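Local coordinates for protein protease Do-like 1, chloroplastic (Arabidopsis thaliana, PDB 3QO6) that cleaves proteins as a serine protease of the HtrA (Deg) family, required at high temperature and possibly degrading damaged proteins in the chloroplast, at residues 98-103 and 303-308. Sequence-based numbering, arbitrary orientation.
Sequences QDKDVA and ILDQCK
Lys100 leaves its backbone with CG beside the N and anti to the carbonyl carbon (chi1 -50°), turns once about CB-CG and then runs extended to NZ; Asp305 swings CG anti to its own N (chi1 -151°), and the two side chains meet from opposite directions. The resulting salt bridge joins the two domains of an HtrA protease: Lys100 belongs to the trypsin-like domain, in the loop between strands 88-97 and 102-107, and Asp305 to the PDZ domain, within the type I turn Leu304-Cys307, beside helix 297-304. The grip is forked but uneven. Lys100 NZ donates to Asp305 OD1 over 3.2 Å, arriving on the syn side of that oxygen and 18° out of the carboxylate plane, while its bond to Asp305 OD2, at 3.4 Å, is weak. The Lys100 side chain also touches Ile165, Ile220 and Arg232, and that of Asp305 touches Arg163 and Gln166. With just 69 Å² buried between the segments, the link is small, a single ion pair between two side chains. Next to Lys100 sits Asp101, the predicted charge-relay aspartate, whose OD2 is hydrogen-bonded to His71 ND1. Asp101 and Val102 face Asp97 in a G1 beta bulge where strand 102-107 begins. The lysine's last methylene also reaches the carboxylate, Lys100 CE lying 3.9 Å from Asp305 OD2.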
loop_
_atom_site.group_PDB
_atom_site.type_symbol
_atom_site.label_atom_id
_atom_site.label_comp_id
_atom_site.label_asym_id
_atom_site.label_seq_id
_atom_site.Cartn_x
_atom_site.Cartn_y
_atom_site.Cartn_z
ATOM N N GLN B 98 4.874 23.227 -26.502
ATOM C CA GLN B 98 4.327 22.418 -25.412
ATOM C C GLN B 98 2.938 21.874 -25.651
ATOM O O GLN B 98 2.580 20.815 -25.145
ATOM C CB GLN B 98 4.273 23.211 -24.116
ATOM C CG GLN B 98 5.591 23.446 -23.461
ATOM C CD GLN B 98 5.398 23.862 -22.021
ATOM O OE1 GLN B 98 4.472 24.616 -21.716
ATOM N NE2 GLN B 98 6.267 23.381 -21.125
ATOM N N ASP B 99 2.141 22.605 -26.407
ATOM C CA ASP B 99 0.797 22.158 -26.641
ATOM C C ASP B 99 0.708 20.896 -27.443
ATOM O O ASP B 99 -0.088 20.030 -27.121
ATOM C CB ASP B 99 -0.019 23.266 -27.291
ATOM C CG ASP B 99 -0.390 24.339 -26.305
ATOM O OD1 ASP B 99 -0.371 24.060 -25.077
ATOM O OD2 ASP B 99 -0.712 25.453 -26.756
ATOM N N LYS B 100 1.520 20.781 -28.480
ATOM C CA LYS B 100 1.498 19.593 -29.308
ATOM C C LYS B 100 2.662 18.672 -28.966
ATOM O O LYS B 100 3.006 17.784 -29.739
ATOM C CB LYS B 100 1.553 19.998 -30.779
ATOM C CG LYS B 100 0.544 21.071 -31.159
ATOM C CD LYS B 100 -0.862 20.528 -31.024
ATOM C CE LYS B 100 -1.923 21.540 -31.417
ATOM N NZ LYS B 100 -3.296 20.982 -31.138
ATOM N N ASP B 101 3.263 18.897 -27.800
ATOM C CA ASP B 101 4.399 18.106 -27.307
ATOM C C ASP B 101 5.475 17.740 -28.335
ATOM O O ASP B 101 6.013 16.632 -28.326
ATOM C CB ASP B 101 3.889 16.837 -26.618
ATOM C CG ASP B 101 4.924 16.200 -25.717
ATOM O OD1 ASP B 101 5.783 16.903 -25.147
ATOM O OD2 ASP B 101 4.869 14.976 -25.554
ATOM N N VAL B 102 5.796 18.701 -29.195
ATOM C CA VAL B 102 6.816 18.559 -30.238
ATOM C C VAL B 102 8.057 19.400 -29.902
ATOM O O VAL B 102 7.939 20.541 -29.459
ATOM C CB VAL B 102 6.289 19.068 -31.555
ATOM C CG1 VAL B 102 7.410 19.123 -32.573
ATOM C CG2 VAL B 102 5.181 18.176 -32.016
ATOM N N ALA B 103 9.245 18.858 -30.129
ATOM C CA ALA B 103 10.453 19.608 -29.839
ATOM C C ALA B 103 11.509 19.400 -30.906
ATOM O O ALA B 103 11.585 18.329 -31.509
ATOM C CB ALA B 103 10.998 19.204 -28.501
ATOM N N ILE B 303 -12.012 24.602 -30.889
ATOM C CA ILE B 303 -12.372 25.680 -31.784
ATOM C C ILE B 303 -11.279 26.741 -31.940
ATOM O O ILE B 303 -11.006 27.170 -33.053
ATOM C CB ILE B 303 -13.692 26.315 -31.341
ATOM C CG1 ILE B 303 -14.389 26.933 -32.540
ATOM C CG2 ILE B 303 -13.436 27.372 -30.315
ATOM C CD1 ILE B 303 -14.507 25.987 -33.722
ATOM N N LEU B 304 -10.642 27.168 -30.852
ATOM C CA LEU B 304 -9.570 28.158 -30.970
ATOM C C LEU B 304 -8.360 27.561 -31.657
ATOM O O LEU B 304 -7.537 28.275 -32.211
ATOM C CB LEU B 304 -9.119 28.668 -29.611
ATOM C CG LEU B 304 -9.690 29.988 -29.102
ATOM C CD1 LEU B 304 -11.161 29.837 -28.760
ATOM C CD2 LEU B 304 -8.901 30.399 -27.876
ATOM N N ASP B 305 -8.247 26.244 -31.605
ATOM C CA ASP B 305 -7.133 25.555 -32.228
ATOM C C ASP B 305 -7.107 25.872 -33.715
ATOM O O ASP B 305 -6.106 25.654 -34.393
ATOM C CB ASP B 305 -7.297 24.052 -32.057
ATOM C CG ASP B 305 -5.971 23.328 -32.009
ATOM O OD1 ASP B 305 -5.928 22.172 -32.490
ATOM O OD2 ASP B 305 -4.986 23.909 -31.479
ATOM N N GLN B 306 -8.222 26.384 -34.219
ATOM C CA GLN B 306 -8.352 26.698 -35.629
ATOM C C GLN B 306 -8.076 28.150 -35.937
ATOM O O GLN B 306 -8.019 28.543 -37.100
ATOM C CB GLN B 306 -9.763 26.348 -36.096
ATOM C CG GLN B 306 -10.076 24.857 -36.047
ATOM C CD GLN B 306 -9.372 24.086 -37.153
ATOM O OE1 GLN B 306 -9.867 24.019 -38.285
ATOM N NE2 GLN B 306 -8.199 23.517 -36.838
ATOM N N CYS B 307 -7.899 28.961 -34.907
ATOM C CA CYS B 307 -7.661 30.366 -35.150
ATOM C C CYS B 307 -6.201 30.709 -35.166
ATOM O O CYS B 307 -5.355 29.911 -34.755
ATOM C CB CYS B 307 -8.384 31.193 -34.109
ATOM S SG CYS B 307 -10.097 30.692 -34.043
ATOM N N LYS B 308 -5.915 31.904 -35.668
ATOM C CA LYS B 308 -4.555 32.400 -35.759
ATOM C C LYS B 308 -4.459 33.775 -35.095
ATOM O O LYS B 308 -5.446 34.504 -35.033
ATOM C CB LYS B 308 -4.136 32.445 -37.233
ATOM C CG LYS B 308 -5.280 32.698 -38.225
ATOM C CD LYS B 308 -4.816 32.491 -39.677
ATOM C CE LYS B 308 -5.850 32.960 -40.718
ATOM N NZ LYS B 308 -7.117 32.175 -40.715
#